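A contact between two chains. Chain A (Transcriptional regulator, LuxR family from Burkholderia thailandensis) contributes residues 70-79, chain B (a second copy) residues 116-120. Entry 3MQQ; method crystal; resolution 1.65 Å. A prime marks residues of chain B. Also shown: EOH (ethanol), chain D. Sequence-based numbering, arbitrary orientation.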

ATOM      1  N   ALA A  70     -18.803  -8.849  -0.819  1.00 28.64           N
ATOM      2  CA  ALA A  70     -18.651  -9.996  -1.716  1.00 30.15           C
ATOM      3  C   ALA A  70     -17.244 -10.596  -1.741  1.00 32.08           C
ATOM      4  O   ALA A  70     -17.086 -11.816  -1.836  1.00 34.01           O
ATOM      5  CB  ALA A  70     -19.084  -9.618  -3.124  1.00 29.65           C
ATOM      6  N   HIS A  71     -16.225  -9.740  -1.646  1.00 35.68           N
ATOM      7  CA  HIS A  71     -14.853 -10.193  -1.850  1.00 34.76           C
ATOM      8  C   HIS A  71     -13.940 -10.150  -0.634  1.00 31.46           C
ATOM      9  O   HIS A  71     -12.909 -10.830  -0.617  1.00 32.55           O
ATOM     10  CB  HIS A  71     -14.222  -9.446  -3.018  1.00 35.23           C
ATOM     11  CG  HIS A  71     -14.964  -9.633  -4.308  1.00 40.80           C
ATOM     12  ND1 HIS A  71     -15.223 -10.876  -4.844  1.00 48.84           N
ATOM     13  CD2 HIS A  71     -15.514  -8.734  -5.161  1.00 44.99           C
ATOM     14  CE1 HIS A  71     -15.896 -10.736  -5.972  1.00 54.57           C
ATOM     15  NE2 HIS A  71     -16.081  -9.446  -6.189  1.00 52.07           N
ATOM     16  N   GLY A  72     -14.311  -9.358   0.366  1.00 29.20           N
ATOM     17  CA  GLY A  72     -13.459  -9.165   1.542  1.00 27.64           C
ATOM     18  C   GLY A  72     -12.335  -8.167   1.380  1.00 27.26           C
ATOM     19  O   GLY A  72     -11.554  -7.963   2.303  1.00 27.51           O
ATOM     20  N   SER A  73     -12.246  -7.535   0.209  1.00 26.01           N
ATOM     21  CA  SER A  73     -11.284  -6.432  -0.007  1.00 27.09           C
ATOM     22  C   SER A  73     -11.821  -5.573  -1.118  1.00 25.58           C
ATOM     23  O   SER A  73     -12.802  -5.943  -1.753  1.00 26.31           O
ATOM     24  CB  SER A  73      -9.872  -6.922  -0.351  1.00 29.12           C
ATOM     25  OG  SER A  73      -9.860  -7.641  -1.571  1.00 35.01           O
ATOM     26  N   TYR A  74     -11.177  -4.428  -1.337  1.00 24.96           N
ATOM     27  CA  TYR A  74     -11.640  -3.456  -2.314  1.00 24.86           C
ATOM     28  C   TYR A  74     -10.436  -2.741  -2.935  1.00 24.25           C
ATOM     29  O   TYR A  74      -9.477  -2.442  -2.232  1.00 25.25           O
ATOM     30  CB  TYR A  74     -12.533  -2.422  -1.631  1.00 25.06           C
ATOM     31  CG  TYR A  74     -13.070  -1.420  -2.620  1.00 25.47           C
ATOM     32  CD1 TYR A  74     -14.186  -1.732  -3.392  1.00 28.75           C
ATOM     33  CD2 TYR A  74     -12.424  -0.204  -2.846  1.00 24.35           C
ATOM     34  CE1 TYR A  74     -14.666  -0.862  -4.333  1.00 31.68           C
ATOM     35  CE2 TYR A  74     -12.920   0.702  -3.801  1.00 26.94           C
ATOM     36  CZ  TYR A  74     -14.046   0.350  -4.533  1.00 28.73           C
ATOM     37  OH  TYR A  74     -14.561   1.169  -5.495  1.00 30.98           O
ATOM     38  N   ALA A  75     -10.479  -2.499  -4.251  1.00 24.30           N
ATOM     39  CA  ALA A  75      -9.515  -1.600  -4.918  1.00 22.97           C
ATOM     40  C   ALA A  75     -10.171  -0.867  -6.080  1.00 23.29           C
ATOM     41  O   ALA A  75     -11.037  -1.426  -6.738  1.00 24.54           O
ATOM     42  CB  ALA A  75      -8.284  -2.368  -5.427  1.00 26.14           C
ATOM     43  N   ASP A  76      -9.749   0.375  -6.329  1.00 21.81           N
ATOM     44  CA  ASP A  76     -10.200   1.070  -7.520  1.00 23.11           C
ATOM     45  C   ASP A  76      -9.257   2.217  -7.812  1.00 21.70           C
ATOM     46  O   ASP A  76      -8.328   2.452  -7.068  1.00 21.36           O
ATOM     47  CB  ASP A  76     -11.639   1.580  -7.344  1.00 22.88           C
ATOM     48  CG  ASP A  76     -11.742   2.773  -6.424  1.00 25.75           C
ATOM     49  OD1 ASP A  76     -10.731   3.483  -6.254  1.00 26.30           O
ATOM     50  OD2 ASP A  76     -12.865   3.031  -5.905  1.00 24.77           O
ATOM     51  N   ASP A  77      -9.513   2.905  -8.907  1.00 23.99           N
ATOM     52  CA  ASP A  77      -8.860   4.154  -9.201  1.00 22.79           C
ATOM     53  C   ASP A  77      -9.998   5.139  -9.249  1.00 23.60           C
ATOM     54  O   ASP A  77     -11.084   4.812  -9.760  1.00 23.85           O
ATOM     55  CB  ASP A  77      -8.172   4.073 -10.559  1.00 22.28           C
ATOM     56  CG  ASP A  77      -7.132   3.007 -10.595  1.00 24.20           C
ATOM     57  OD1 ASP A  77      -6.318   2.948  -9.617  1.00 24.41           O
ATOM     58  OD2 ASP A  77      -7.158   2.183 -11.525  1.00 23.87           O
ATOM     59  N   ARG A  78      -9.783   6.308  -8.674  1.00 22.64           N
ATOM     60  CA  ARG A  78     -10.792   7.376  -8.754  1.00 22.42           C
ATOM     61  C   ARG A  78     -10.178   8.745  -8.662  1.00 22.73           C
ATOM     62  O   ARG A  78      -9.046   8.915  -8.207  1.00 22.43           O
ATOM     63  CB  ARG A  78     -11.882   7.210  -7.697  1.00 23.74           C
ATOM     64  CG  ARG A  78     -11.580   7.881  -6.329  1.00 23.35           C
ATOM     65  CD  ARG A  78     -10.520   7.071  -5.530  1.00 25.30           C
ATOM     66  NE  ARG A  78     -11.101   5.849  -4.967  1.00 24.14           N
ATOM     67  CZ  ARG A  78     -11.768   5.773  -3.811  1.00 25.51           C
ATOM     68  NH1 ARG A  78     -11.963   6.849  -3.063  1.00 25.53           N
ATOM     69  NH2 ARG A  78     -12.270   4.614  -3.423  1.00 26.48           N
ATOM     70  N   ILE A  79     -10.955   9.748  -9.050  1.00 22.06           N
ATOM     71  CA  ILE A  79     -10.484  11.107  -8.895  1.00 22.82           C
ATOM     72  C   ILE A  79     -10.694  11.571  -7.464  1.00 22.94           C
ATOM     73  O   ILE A  79     -11.778  11.416  -6.919  1.00 24.61           O
ATOM     74  CB  ILE A  79     -11.207  12.043  -9.852  1.00 23.73           C
ATOM     75  CG1 ILE A  79     -10.884  11.614 -11.290  1.00 24.50           C
ATOM     76  CG2 ILE A  79     -10.780  13.496  -9.614  1.00 25.93           C
ATOM     77  CD1 ILE A  79     -11.812  12.270 -12.320  1.00 26.39           C
TER
ATOM     78  N   THR B 116      -8.042  -7.107 -13.548  1.00 32.66           N
ATOM     79  CA  THR B 116      -8.512  -5.887 -14.211  1.00 31.15           C
ATOM     80  C   THR B 116      -8.742  -4.824 -13.131  1.00 30.27           C
ATOM     81  O   THR B 116      -9.330  -5.112 -12.081  1.00 29.83           O
ATOM     82  CB  THR B 116      -9.834  -6.134 -14.991  1.00 32.65           C
ATOM     83  OG1 THR B 116      -9.636  -7.149 -15.990  1.00 34.53           O
ATOM     84  CG2 THR B 116     -10.320  -4.854 -15.686  1.00 32.71           C
ATOM     85  N   ARG B 117      -8.253  -3.612 -13.392  1.00 29.55           N
ATOM     86  CA  ARG B 117      -8.402  -2.491 -12.469  1.00 29.03           C
ATOM     87  C   ARG B 117      -9.840  -1.981 -12.491  1.00 29.62           C
ATOM     88  O   ARG B 117     -10.399  -1.681 -13.565  1.00 31.51           O
ATOM     89  CB  ARG B 117      -7.452  -1.350 -12.842  1.00 28.61           C
ATOM     90  CG  ARG B 117      -5.984  -1.715 -12.763  1.00 29.32           C
ATOM     91  CD  ARG B 117      -5.104  -0.523 -13.066  1.00 30.93           C
ATOM     92  NE  ARG B 117      -5.032   0.379 -11.925  1.00 27.94           N
ATOM     93  CZ  ARG B 117      -4.106   0.290 -10.984  1.00 30.89           C
ATOM     94  NH1 ARG B 117      -4.097   1.152  -9.977  1.00 31.96           N
ATOM     95  NH2 ARG B 117      -3.177  -0.655 -11.057  1.00 35.00           N
ATOM     96  N   ARG B 118     -10.416  -1.868 -11.301  1.00 30.06           N
ATOM     97  CA  ARG B 118     -11.748  -1.320 -11.138  1.00 31.81           C
ATOM     98  C   ARG B 118     -11.602   0.186 -11.165  1.00 31.31           C
ATOM     99  O   ARG B 118     -10.752   0.749 -10.476  1.00 29.51           O
ATOM    100  CB  ARG B 118     -12.350  -1.780  -9.804  1.00 33.89           C
ATOM    101  CG  ARG B 118     -13.693  -1.133  -9.464  1.00 38.80           C
ATOM    102  CD  ARG B 118     -14.231  -1.597  -8.103  1.00 43.03           C
ATOM    103  NE  ARG B 118     -14.692  -2.986  -8.142  1.00 45.99           N
ATOM    104  CZ  ARG B 118     -14.038  -4.025  -7.622  1.00 48.56           C
ATOM    105  NH1 ARG B 118     -12.868  -3.857  -7.003  1.00 47.22           N
ATOM    106  NH2 ARG B 118     -14.561  -5.244  -7.712  1.00 50.60           N
ATOM    107  N   VAL B 119     -12.399   0.837 -11.995  1.00 32.40           N
ATOM    108  CA  VAL B 119     -12.396   2.279 -12.009  1.00 33.49           C
ATOM    109  C   VAL B 119     -13.722   2.791 -11.469  1.00 37.40           C
ATOM    110  O   VAL B 119     -14.786   2.446 -11.980  1.00 40.51           O
ATOM    111  CB  VAL B 119     -12.094   2.844 -13.418  1.00 34.84           C
ATOM    112  CG1 VAL B 119     -12.164   4.375 -13.395  1.00 36.33           C
ATOM    113  CG2 VAL B 119     -10.697   2.365 -13.889  1.00 32.15           C
ATOM    114  N   ALA B 120     -13.644   3.599 -10.417  1.00 37.77           N
ATOM    115  CA  ALA B 120     -14.817   4.292  -9.888  1.00 42.87           C
ATOM    116  C   ALA B 120     -14.849   5.730 -10.411  1.00 45.24           C
ATOM    117  O   ALA B 120     -13.804   6.391 -10.519  1.00 42.68           O
ATOM    118  CB  ALA B 120     -14.801   4.270  -8.372  1.00 43.34           C
TER
HETATM  119  C1  EOH D 122     -12.386  -7.135  -4.987  1.00 20.11           C
HETATM  120  C2  EOH D 122     -11.714  -7.730  -6.210  1.00 25.75           C
HETATM  121  O   EOH D 122     -11.779  -5.934  -4.618  1.00 17.65           O
HETATM  122  O   HOH W   1     -13.613   9.226 -10.334  1.00 41.41           O

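The C-terminal part of the chain B stretch docks on strand 74-79 of chain A through a single beta bridge, Asp77 with Val119′. Two backbone hydrogen bonds make it. Asp77 N donates to Arg118′ O at 2.9 Å, and Ala120′ N donates to Asp77 O at 2.9 Å. Both backbone polar groups of Asp77 are thus satisfied by chain B. Arg118′ O also receives a CA-H...O contact from Asp76 CA at 3.0 Å.

A water extends the pairing. It accepts from Ile79 N at 3.0 Å and donates to Ala120′ O at 2.8 Å.

The side chain of Asp77 is buried and needs a partner for its charge. Arg117′ supplies one in a two-pronged salt bridge. Arg117′ NE donates to Asp77 OD2 at 2.8 Å, and Arg117′ NH1 donates to Asp77 OD1 at 2.9 Å, though the position of OD1 is less certain. The carboxylate lies at the edge of the guanidinium, near its plane, where the N-H groups point.

Arg118′ loses the most area to the other stretch. Its side chain runs past Tyr74, with Arg118′ CD 3.8 Å from Tyr74 OH. Arg118′ NH1 then donates to Ala75 O at 3.1 Å. The same NH1 makes a weak hydrogen bond to EOH O at 3.3 Å. This ethanol, probably from the crystallisation liquor, donates from EOH O to Ser73 O at 3.0 Å.

Asp76 is buried too, but its carboxylate is satisfied within chain A. Arg78 NE donates to Asp76 OD1 at 2.7 Å in a salt bridge, and Arg78 NH2 reaches Asp76 OD2 at 3.0 Å. Tyr74 OH donates to Asp76 OD2 at 2.6 Å. Against this network sits the small methyl of Ala120′, with CB 3.4 Å from Asp76 OD2 and 4.2 Å from Arg78 CB.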